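Local coordinates for protein RNA-dependent RNA Polymerase (Bombyx mori cytoplasmic polyhedrosis virus, PDB 6TZ0) that catalyses RNA-templated RNA synthesis for transcription and replication of the segmented double-stranded viral genome, at residues D102-F107 and D130-V135; I279-K284 and T1040-L1045; P1166-S1171 and M1200-G1205. All blocks are in the same frame, centred on the assembly; numbering follows the deposited sequence.

Contact 1 (D102-F107 and D130-V135); sequences DYLVTF and DKLMHV
M133 meets F107, and L132 meets L104, where the loop segment 102-107 lies against the end of helix 121-134. Followed outward, the M133 side chain starts at CB, which lies a loose 4.5 Å from L104 CD2. CG stands anti to the backbone N (chi1 180°) and continues the chain in nearly extended form to the sulfur. SD then comes to the F107 ring, 3.5 Å from CE1 and 3.6 Å from CZ. The chain bends at chi3 (66°), leaving M133 CE 4.1 Å from F107 CE1. This is a Met-aromatic contact of oblique geometry: SD is 4.4 Å from the ring centroid and 54° off its normal. M133 and F107 reach toward each other from the helix and the loop, and the F107 ring also packs edge-to-face with Y81. One residue earlier in the helix, L132 carries the rest of the contact: L132 CD2 lies alongside L104, 3.6 Å from L104 CB and 3.7 Å from L104 CD2. All four residues are buried within the N-terminal region of the polymerase, and the packing between them is apolar. The loop backbone is tied down separately: S201 OG bonds to V105 O and F107 N, and Y86 OH to Y103 O and V105 N.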
loop_
_atom_site.group_PDB
_atom_site.type_symbol
_atom_site.label_atom_id
_atom_site.label_comp_id
_atom_site.label_asym_id
_atom_site.label_seq_id
_atom_site.Cartn_x
_atom_site.Cartn_y
_atom_site.Cartn_z
ATOM N N ASP A 102 -19.176 -0.961 16.296
ATOM C CA ASP A 102 -18.409 -0.241 15.294
ATOM C C ASP A 102 -19.138 -0.157 13.968
ATOM O O ASP A 102 -18.614 0.435 13.021
ATOM C CB ASP A 102 -17.047 -0.907 15.079
ATOM C CG ASP A 102 -16.140 -0.774 16.274
ATOM O OD1 ASP A 102 -16.291 0.207 17.026
ATOM O OD2 ASP A 102 -15.267 -1.642 16.459
ATOM N N TYR A 103 -20.325 -0.747 13.869
ATOM C CA TYR A 103 -21.037 -0.849 12.610
ATOM C C TYR A 103 -22.493 -0.468 12.838
ATOM O O TYR A 103 -22.875 -0.027 13.925
ATOM C CB TYR A 103 -20.863 -2.254 12.015
ATOM C CG TYR A 103 -19.449 -2.526 11.533
ATOM C CD1 TYR A 103 -19.053 -2.177 10.254
ATOM C CD2 TYR A 103 -18.504 -3.094 12.372
ATOM C CE1 TYR A 103 -17.774 -2.403 9.814
ATOM C CE2 TYR A 103 -17.212 -3.317 11.945
ATOM C CZ TYR A 103 -16.855 -2.969 10.663
ATOM O OH TYR A 103 -15.577 -3.190 10.217
ATOM N N LEU A 104 -23.309 -0.632 11.802
ATOM C CA LEU A 104 -24.689 -0.159 11.813
ATOM C C LEU A 104 -25.552 -1.085 12.662
ATOM O O LEU A 104 -25.759 -2.250 12.311
ATOM C CB LEU A 104 -25.204 -0.063 10.378
ATOM C CG LEU A 104 -26.497 0.650 9.965
ATOM C CD1 LEU A 104 -27.664 -0.281 9.981
ATOM C CD2 LEU A 104 -26.784 1.810 10.895
ATOM N N VAL A 105 -26.040 -0.566 13.783
ATOM C CA VAL A 105 -26.987 -1.277 14.635
ATOM C C VAL A 105 -28.344 -1.294 13.938
ATOM O O VAL A 105 -28.663 -0.399 13.153
ATOM C CB VAL A 105 -27.036 -0.592 16.019
ATOM C CG1 VAL A 105 -27.913 -1.325 17.020
ATOM C CG2 VAL A 105 -25.649 -0.464 16.576
ATOM N N THR A 106 -29.130 -2.342 14.173
ATOM C CA THR A 106 -30.454 -2.459 13.573
ATOM C C THR A 106 -31.469 -1.646 14.373
ATOM O O THR A 106 -31.611 -1.841 15.584
ATOM C CB THR A 106 -30.866 -3.925 13.505
ATOM O OG1 THR A 106 -29.890 -4.652 12.754
ATOM C CG2 THR A 106 -32.203 -4.068 12.823
ATOM N N PHE A 107 -32.168 -0.737 13.694
ATOM C CA PHE A 107 -33.244 0.047 14.289
ATOM C C PHE A 107 -34.214 0.449 13.183
ATOM O O PHE A 107 -33.999 0.151 12.008
ATOM C CB PHE A 107 -32.696 1.256 15.066
ATOM C CG PHE A 107 -31.794 2.154 14.261
ATOM C CD1 PHE A 107 -32.301 3.213 13.539
ATOM C CD2 PHE A 107 -30.429 1.948 14.255
ATOM C CE1 PHE A 107 -31.470 4.029 12.809
ATOM C CE2 PHE A 107 -29.594 2.760 13.521
ATOM C CZ PHE A 107 -30.119 3.800 12.798
ATOM N N ASP A 130 -26.686 9.605 9.781
ATOM C CA ASP A 130 -27.496 9.621 8.566
ATOM C C ASP A 130 -26.679 9.175 7.361
ATOM O O ASP A 130 -27.159 8.388 6.535
ATOM C CB ASP A 130 -28.053 11.029 8.339
ATOM C CG ASP A 130 -29.138 11.083 7.263
ATOM O OD1 ASP A 130 -29.539 10.037 6.730
ATOM O OD2 ASP A 130 -29.588 12.196 6.929
ATOM N N LYS A 131 -25.444 9.672 7.247
ATOM C CA LYS A 131 -24.551 9.244 6.172
ATOM C C LYS A 131 -24.216 7.760 6.275
ATOM O O LYS A 131 -24.068 7.082 5.253
ATOM C CB LYS A 131 -23.278 10.089 6.207
ATOM C CG LYS A 131 -22.320 9.832 5.065
ATOM C CD LYS A 131 -21.105 10.738 5.131
ATOM C CE LYS A 131 -20.152 10.439 3.983
ATOM N NZ LYS A 131 -18.954 11.323 3.979
ATOM N N LEU A 132 -24.126 7.240 7.497
ATOM C CA LEU A 132 -23.863 5.824 7.707
ATOM C C LEU A 132 -25.028 4.979 7.212
ATOM O O LEU A 132 -24.833 3.975 6.520
ATOM C CB LEU A 132 -23.615 5.571 9.196
ATOM C CG LEU A 132 -22.809 4.372 9.708
ATOM C CD1 LEU A 132 -22.361 4.637 11.121
ATOM C CD2 LEU A 132 -23.551 3.098 9.679
ATOM N N MET A 133 -26.250 5.369 7.568
ATOM C CA MET A 133 -27.413 4.558 7.228
ATOM C C MET A 133 -27.835 4.725 5.769
ATOM O O MET A 133 -28.389 3.794 5.176
ATOM C CB MET A 133 -28.553 4.889 8.201
ATOM C CG MET A 133 -29.854 4.130 7.984
ATOM S SD MET A 133 -31.025 4.285 9.334
ATOM C CE MET A 133 -31.457 6.007 9.271
ATOM N N HIS A 134 -27.520 5.856 5.145
ATOM C CA HIS A 134 -28.036 6.155 3.817
ATOM C C HIS A 134 -27.015 6.099 2.692
ATOM O O HIS A 134 -27.407 5.869 1.548
ATOM C CB HIS A 134 -28.692 7.538 3.819
ATOM C CG HIS A 134 -30.011 7.574 4.520
ATOM N ND1 HIS A 134 -30.129 7.635 5.891
ATOM C CD2 HIS A 134 -31.272 7.591 4.034
ATOM C CE1 HIS A 134 -31.407 7.660 6.218
ATOM N NE2 HIS A 134 -32.122 7.641 5.109
ATOM N N VAL A 135 -25.727 6.312 2.961
ATOM C CA VAL A 135 -24.720 6.410 1.912
ATOM C C VAL A 135 -23.801 5.194 1.890
ATOM O O VAL A 135 -23.536 4.636 0.824
ATOM C CB VAL A 135 -23.908 7.718 2.050
ATOM C CG1 VAL A 135 -22.818 7.806 1.003
ATOM C CG2 VAL A 135 -24.820 8.920 1.954
#

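Contact 2 (I279-K284 and T1040-L1045); sequences IGHRTK and TSYSNL
H281 and Y1042 are brought together by two different first torsions. In H281, CG sits between the backbone N and the carbonyl carbon (chi1 67°), which sends the imidazole out from the strand; in Y1042, CG lies anti to its carbonyl carbon (chi1 -54°), and the phenol ring swings across to meet it. The CD2-CE2 side of the tyrosine does the touching. CE2 comes over one face of the imidazole, 3.8 Å above its plane and displaced toward the rim, with H281 NE2 at 3.9 Å from Y1042 CE2. H281 CD2 lies 4.1 Å from Y1042 CD2. The planes are inclined at 35° and the centroids are 5.1 Å apart, an oblique aromatic pair of small buried area. H281 ND1 and Y1042 OH find hydrogen-bond partners just before 1040-1045: H1039 ND1 and K1038 NZ, respectively. A classic beta bulge, with I279 and G280 both facing V271, directly precedes H281. The pair thus joins the two-stranded antiparallel sheet 266-272/278-285 of the N-terminal region to the loop of the C-terminal region between strand 1029-1030 and helix 1054-1062, with the side chains of both H281 and Y1042 touching T268 of the neighbouring strand.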
loop_
_atom_site.group_PDB
_atom_site.type_symbol
_atom_site.label_atom_id
_atom_site.label_comp_id
_atom_site.label_asym_id
_atom_site.label_seq_id
_atom_site.Cartn_x
_atom_site.Cartn_y
_atom_site.Cartn_z
ATOM N N ILE A 279 1.693 -37.992 -9.861
ATOM C CA ILE A 279 2.415 -39.215 -10.179
ATOM C C ILE A 279 1.767 -40.465 -9.605
ATOM O O ILE A 279 2.065 -41.569 -10.084
ATOM C CB ILE A 279 3.882 -39.115 -9.724
ATOM C CG1 ILE A 279 3.939 -38.739 -8.243
ATOM C CG2 ILE A 279 4.616 -38.124 -10.586
ATOM C CD1 ILE A 279 5.311 -38.790 -7.642
ATOM N N GLY A 280 0.899 -40.340 -8.615
ATOM C CA GLY A 280 0.193 -41.495 -8.114
ATOM C C GLY A 280 -0.846 -41.079 -7.106
ATOM O O GLY A 280 -1.132 -39.895 -6.933
ATOM N N HIS A 281 -1.405 -42.076 -6.439
ATOM C CA HIS A 281 -2.301 -41.845 -5.321
ATOM C C HIS A 281 -1.994 -42.861 -4.236
ATOM O O HIS A 281 -1.626 -44.002 -4.517
ATOM C CB HIS A 281 -3.778 -41.940 -5.730
ATOM C CG HIS A 281 -4.209 -43.310 -6.138
ATOM N ND1 HIS A 281 -4.040 -43.792 -7.415
ATOM C CD2 HIS A 281 -4.783 -44.310 -5.432
ATOM C CE1 HIS A 281 -4.503 -45.026 -7.483
ATOM N NE2 HIS A 281 -4.953 -45.367 -6.291
ATOM N N ARG A 282 -2.144 -42.435 -2.992
ATOM C CA ARG A 282 -1.901 -43.287 -1.843
ATOM C C ARG A 282 -3.137 -43.267 -0.966
ATOM O O ARG A 282 -4.050 -42.474 -1.174
ATOM C CB ARG A 282 -0.658 -42.831 -1.061
ATOM C CG ARG A 282 -0.751 -41.446 -0.449
ATOM C CD ARG A 282 0.608 -40.985 0.062
ATOM N NE ARG A 282 0.606 -39.576 0.451
ATOM C CZ ARG A 282 0.497 -39.137 1.698
ATOM N NH1 ARG A 282 0.428 -40.000 2.698
ATOM N NH2 ARG A 282 0.495 -37.837 1.951
ATOM N N THR A 283 -3.170 -44.165 0.005
ATOM C CA THR A 283 -4.240 -44.215 0.990
ATOM C C THR A 283 -3.611 -43.968 2.351
ATOM O O THR A 283 -2.902 -44.828 2.878
ATOM C CB THR A 283 -4.970 -45.554 0.954
ATOM O OG1 THR A 283 -5.521 -45.763 -0.350
ATOM C CG2 THR A 283 -6.097 -45.568 1.973
ATOM N N LYS A 284 -3.874 -42.800 2.917
ATOM C CA LYS A 284 -3.217 -42.363 4.135
ATOM C C LYS A 284 -4.231 -42.235 5.261
ATOM O O LYS A 284 -5.443 -42.292 5.047
ATOM C CB LYS A 284 -2.504 -41.028 3.913
ATOM C CG LYS A 284 -3.440 -39.864 3.687
ATOM C CD LYS A 284 -2.683 -38.603 3.341
ATOM C CE LYS A 284 -1.854 -38.099 4.502
ATOM N NZ LYS A 284 -2.673 -37.639 5.641
ATOM N N THR A 1040 -6.742 -39.017 -9.969
ATOM C CA THR A 1040 -7.602 -37.921 -9.553
ATOM C C THR A 1040 -9.060 -38.331 -9.422
ATOM O O THR A 1040 -9.898 -37.490 -9.091
ATOM C CB THR A 1040 -7.487 -36.760 -10.540
ATOM O OG1 THR A 1040 -7.938 -37.185 -11.829
ATOM C CG2 THR A 1040 -6.055 -36.302 -10.649
ATOM N N SER A 1041 -9.385 -39.598 -9.673
ATOM C CA SER A 1041 -10.745 -40.081 -9.498
ATOM C C SER A 1041 -11.110 -40.277 -8.034
ATOM O O SER A 1041 -12.295 -40.391 -7.708
ATOM C CB SER A 1041 -10.930 -41.388 -10.259
ATOM O OG SER A 1041 -10.094 -42.394 -9.726
ATOM N N TYR A 1042 -10.120 -40.333 -7.156
ATOM C CA TYR A 1042 -10.324 -40.323 -5.718
ATOM C C TYR A 1042 -9.949 -38.937 -5.223
ATOM O O TYR A 1042 -8.842 -38.469 -5.520
ATOM C CB TYR A 1042 -9.424 -41.349 -5.035
ATOM C CG TYR A 1042 -9.526 -42.763 -5.545
ATOM C CD1 TYR A 1042 -10.528 -43.614 -5.108
ATOM C CD2 TYR A 1042 -8.596 -43.254 -6.457
ATOM C CE1 TYR A 1042 -10.608 -44.910 -5.566
ATOM C CE2 TYR A 1042 -8.669 -44.546 -6.924
ATOM C CZ TYR A 1042 -9.678 -45.368 -6.476
ATOM O OH TYR A 1042 -9.755 -46.659 -6.940
ATOM N N SER A 1043 -10.860 -38.290 -4.480
ATOM C CA SER A 1043 -10.607 -37.013 -3.805
ATOM C C SER A 1043 -10.184 -35.905 -4.758
ATOM O O SER A 1043 -8.990 -35.608 -4.848
ATOM C CB SER A 1043 -9.567 -37.156 -2.690
ATOM O OG SER A 1043 -10.087 -37.891 -1.602
ATOM N N ASN A 1044 -11.139 -35.397 -5.541
ATOM C CA ASN A 1044 -10.895 -34.392 -6.572
ATOM C C ASN A 1044 -10.119 -33.181 -6.067
ATOM O O ASN A 1044 -10.304 -32.729 -4.941
ATOM C CB ASN A 1044 -12.222 -33.929 -7.171
ATOM C CG ASN A 1044 -13.204 -33.419 -6.138
ATOM O OD1 ASN A 1044 -12.979 -33.514 -4.944
ATOM N ND2 ASN A 1044 -14.285 -32.817 -6.606
ATOM N N LEU A 1045 -9.222 -32.680 -6.904
ATOM C CA LEU A 1045 -8.316 -31.618 -6.507
ATOM C C LEU A 1045 -8.846 -30.226 -6.822
ATOM O O LEU A 1045 -8.087 -29.255 -6.750
ATOM C CB LEU A 1045 -6.940 -31.866 -7.127
ATOM C CG LEU A 1045 -6.770 -32.232 -8.599
ATOM C CD1 LEU A 1045 -6.651 -31.028 -9.468
ATOM C CD2 LEU A 1045 -5.543 -33.093 -8.751
#

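Contact 3 (P1166-S1171 and M1200-G1205)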
loop_
_atom_site.group_PDB
_atom_site.type_symbol
_atom_site.label_atom_id
_atom_site.label_comp_id
_atom_site.label_asym_id
_atom_site.label_seq_id
_atom_site.Cartn_x
_atom_site.Cartn_y
_atom_site.Cartn_z
ATOM N N PRO A 1166 -2.366 -35.319 -43.870
ATOM C CA PRO A 1166 -1.094 -34.635 -44.157
ATOM C C PRO A 1166 -1.089 -33.818 -45.436
ATOM O O PRO A 1166 -0.112 -33.102 -45.677
ATOM C CB PRO A 1166 -0.094 -35.790 -44.244
ATOM C CG PRO A 1166 -0.913 -36.957 -44.650
ATOM C CD PRO A 1166 -2.248 -36.781 -44.001
ATOM N N SER A 1167 -2.134 -33.887 -46.257
ATOM C CA SER A 1167 -2.201 -33.080 -47.467
ATOM C C SER A 1167 -2.553 -31.624 -47.194
ATOM O O SER A 1167 -2.553 -30.820 -48.131
ATOM C CB SER A 1167 -3.216 -33.680 -48.446
ATOM O OG SER A 1167 -4.536 -33.594 -47.944
ATOM N N TYR A 1168 -2.855 -31.261 -45.947
ATOM C CA TYR A 1168 -3.141 -29.877 -45.606
ATOM C C TYR A 1168 -1.908 -29.099 -45.181
ATOM O O TYR A 1168 -1.945 -27.866 -45.169
ATOM C CB TYR A 1168 -4.171 -29.796 -44.481
ATOM C CG TYR A 1168 -5.527 -30.347 -44.829
ATOM C CD1 TYR A 1168 -6.311 -29.743 -45.799
ATOM C CD2 TYR A 1168 -6.064 -31.411 -44.123
ATOM C CE1 TYR A 1168 -7.563 -30.225 -46.104
ATOM C CE2 TYR A 1168 -7.320 -31.895 -44.417
ATOM C CZ TYR A 1168 -8.063 -31.298 -45.405
ATOM O OH TYR A 1168 -9.312 -31.781 -45.698
ATOM N N TYR A 1169 -0.827 -29.785 -44.834
ATOM C CA TYR A 1169 0.406 -29.139 -44.390
ATOM C C TYR A 1169 1.111 -28.563 -45.609
ATOM O O TYR A 1169 1.938 -29.214 -46.247
ATOM C CB TYR A 1169 1.277 -30.133 -43.641
ATOM C CG TYR A 1169 0.684 -30.547 -42.321
ATOM C CD1 TYR A 1169 0.895 -29.792 -41.179
ATOM C CD2 TYR A 1169 -0.107 -31.679 -42.221
ATOM C CE1 TYR A 1169 0.348 -30.164 -39.971
ATOM C CE2 TYR A 1169 -0.660 -32.058 -41.016
ATOM C CZ TYR A 1169 -0.428 -31.296 -39.898
ATOM O OH TYR A 1169 -0.975 -31.670 -38.697
ATOM N N VAL A 1170 0.772 -27.318 -45.937
ATOM C CA VAL A 1170 1.280 -26.642 -47.122
ATOM C C VAL A 1170 2.134 -25.439 -46.779
ATOM O O VAL A 1170 2.569 -24.722 -47.690
ATOM C CB VAL A 1170 0.134 -26.226 -48.061
ATOM C CG1 VAL A 1170 -0.648 -27.444 -48.501
ATOM C CG2 VAL A 1170 -0.772 -25.224 -47.375
ATOM N N SER A 1171 2.391 -25.190 -45.500
ATOM C CA SER A 1171 3.234 -24.075 -45.104
ATOM C C SER A 1171 3.912 -24.413 -43.788
ATOM O O SER A 1171 3.481 -25.306 -43.058
ATOM C CB SER A 1171 2.435 -22.777 -44.979
ATOM O OG SER A 1171 3.260 -21.719 -44.534
ATOM N N MET A 1200 -10.163 -33.488 -38.539
ATOM C CA MET A 1200 -10.324 -32.097 -38.935
ATOM C C MET A 1200 -10.494 -31.988 -40.445
ATOM O O MET A 1200 -9.732 -32.587 -41.207
ATOM C CB MET A 1200 -9.121 -31.270 -38.480
ATOM C CG MET A 1200 -9.289 -29.773 -38.674
ATOM S SD MET A 1200 -7.898 -28.818 -38.053
ATOM C CE MET A 1200 -6.703 -29.119 -39.340
ATOM N N VAL A 1201 -11.494 -31.221 -40.868
ATOM C CA VAL A 1201 -11.703 -30.893 -42.271
ATOM C C VAL A 1201 -11.512 -29.393 -42.445
ATOM O O VAL A 1201 -11.838 -28.607 -41.550
ATOM C CB VAL A 1201 -13.090 -31.354 -42.771
ATOM C CG1 VAL A 1201 -13.160 -32.862 -42.773
ATOM C CG2 VAL A 1201 -14.191 -30.817 -41.887
ATOM N N LEU A 1202 -10.950 -29.003 -43.583
ATOM C CA LEU A 1202 -10.628 -27.613 -43.857
ATOM C C LEU A 1202 -11.322 -27.159 -45.130
ATOM O O LEU A 1202 -11.804 -27.965 -45.926
ATOM C CB LEU A 1202 -9.117 -27.404 -43.991
ATOM C CG LEU A 1202 -8.284 -27.673 -42.738
ATOM C CD1 LEU A 1202 -6.812 -27.503 -43.015
ATOM C CD2 LEU A 1202 -8.702 -26.768 -41.610
ATOM N N HIS A 1203 -11.370 -25.850 -45.304
ATOM C CA HIS A 1203 -11.959 -25.157 -46.436
ATOM C C HIS A 1203 -10.874 -24.840 -47.460
ATOM O O HIS A 1203 -9.745 -24.521 -47.079
ATOM C CB HIS A 1203 -12.646 -23.880 -45.955
ATOM C CG HIS A 1203 -13.462 -23.176 -46.995
ATOM N ND1 HIS A 1203 -12.999 -22.081 -47.685
ATOM C CD2 HIS A 1203 -14.708 -23.413 -47.466
ATOM C CE1 HIS A 1203 -13.925 -21.668 -48.531
ATOM N NE2 HIS A 1203 -14.972 -22.462 -48.419
ATOM N N PRO A 1204 -11.170 -24.980 -48.757
ATOM C CA PRO A 1204 -10.149 -24.688 -49.778
ATOM C C PRO A 1204 -9.724 -23.232 -49.811
ATOM O O PRO A 1204 -8.589 -22.933 -50.202
ATOM C CB PRO A 1204 -10.838 -25.108 -51.083
ATOM C CG PRO A 1204 -11.844 -26.107 -50.667
ATOM C CD PRO A 1204 -12.344 -25.650 -49.337
ATOM N N GLY A 1205 -10.602 -22.320 -49.398
ATOM C CA GLY A 1205 -10.202 -20.942 -49.201
ATOM C C GLY A 1205 -9.232 -20.757 -48.056
ATOM O O GLY A 1205 -8.374 -19.875 -48.113
#
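Y1168 lays its ring against L1202, and a CH-pi contact carries most of the packing. L1202 CD1 sits over one face of the phenol, 3.9 Å from the ring centroid and 27° off the normal, displaced toward the rim. It is nearest to the CB end of the ring, at 3.6 Å from both Y1168 CG and CD1. Farther out, L1202 CB lies 3.9 Å from Y1168 CE1, so that the leucine covers the ring along one side, the two side chains lying side by side and pointing opposite ways. The tyrosine CG stands anti to its carbonyl carbon (chi1 -64°), and the ring extends from there over the strand. Strand 1196-1202 is the middle strand of a small mixed sheet, with 1022-1027 antiparallel on one side and 1162-1163 parallel on the other; after 1162-1163 the chain runs through the 1166-1171 loop into helix 1174-1188, and this contact sets the loop against M1200-L1202 of the middle strand. Contacts with the strand backbone are looser: Y1168 CE2 lies 4.1 Å from M1200 O, and Y1168 OH is 3.9 Å from L1202 N and 4.3 Å from V1201 CA. Among hydrogen bonds, Y1168 O is held by Y1178 OH of helix 1174-1188. Further apolar packing comes from I1207 of helix 1204-1211, which touches both Y1168 and L1202, while Y1178 also packs on L1202.

How the contacts relate
Contact 1 is fully buried, contact 3 partly so, and contact 2 lies at the surface. Contacts 1 and 3 each bring a loop against a nearby element of the same region, a helix end in the N-terminal part and a strand of the C-terminal part; contact 2 instead joins those two regions across 755 intervening residues. No secondary-structure element is shared. Their chemistry differs accordingly: sulfur-aromatic and leucine packing in the interior, methyl-on-ring packing at the half-covered site, and an oblique ring pair with hydrogen-bonded polar atoms at the surface. Contacts 1 and 3 lie on opposite sides of the chain's centre, their own centres about 67 Å apart.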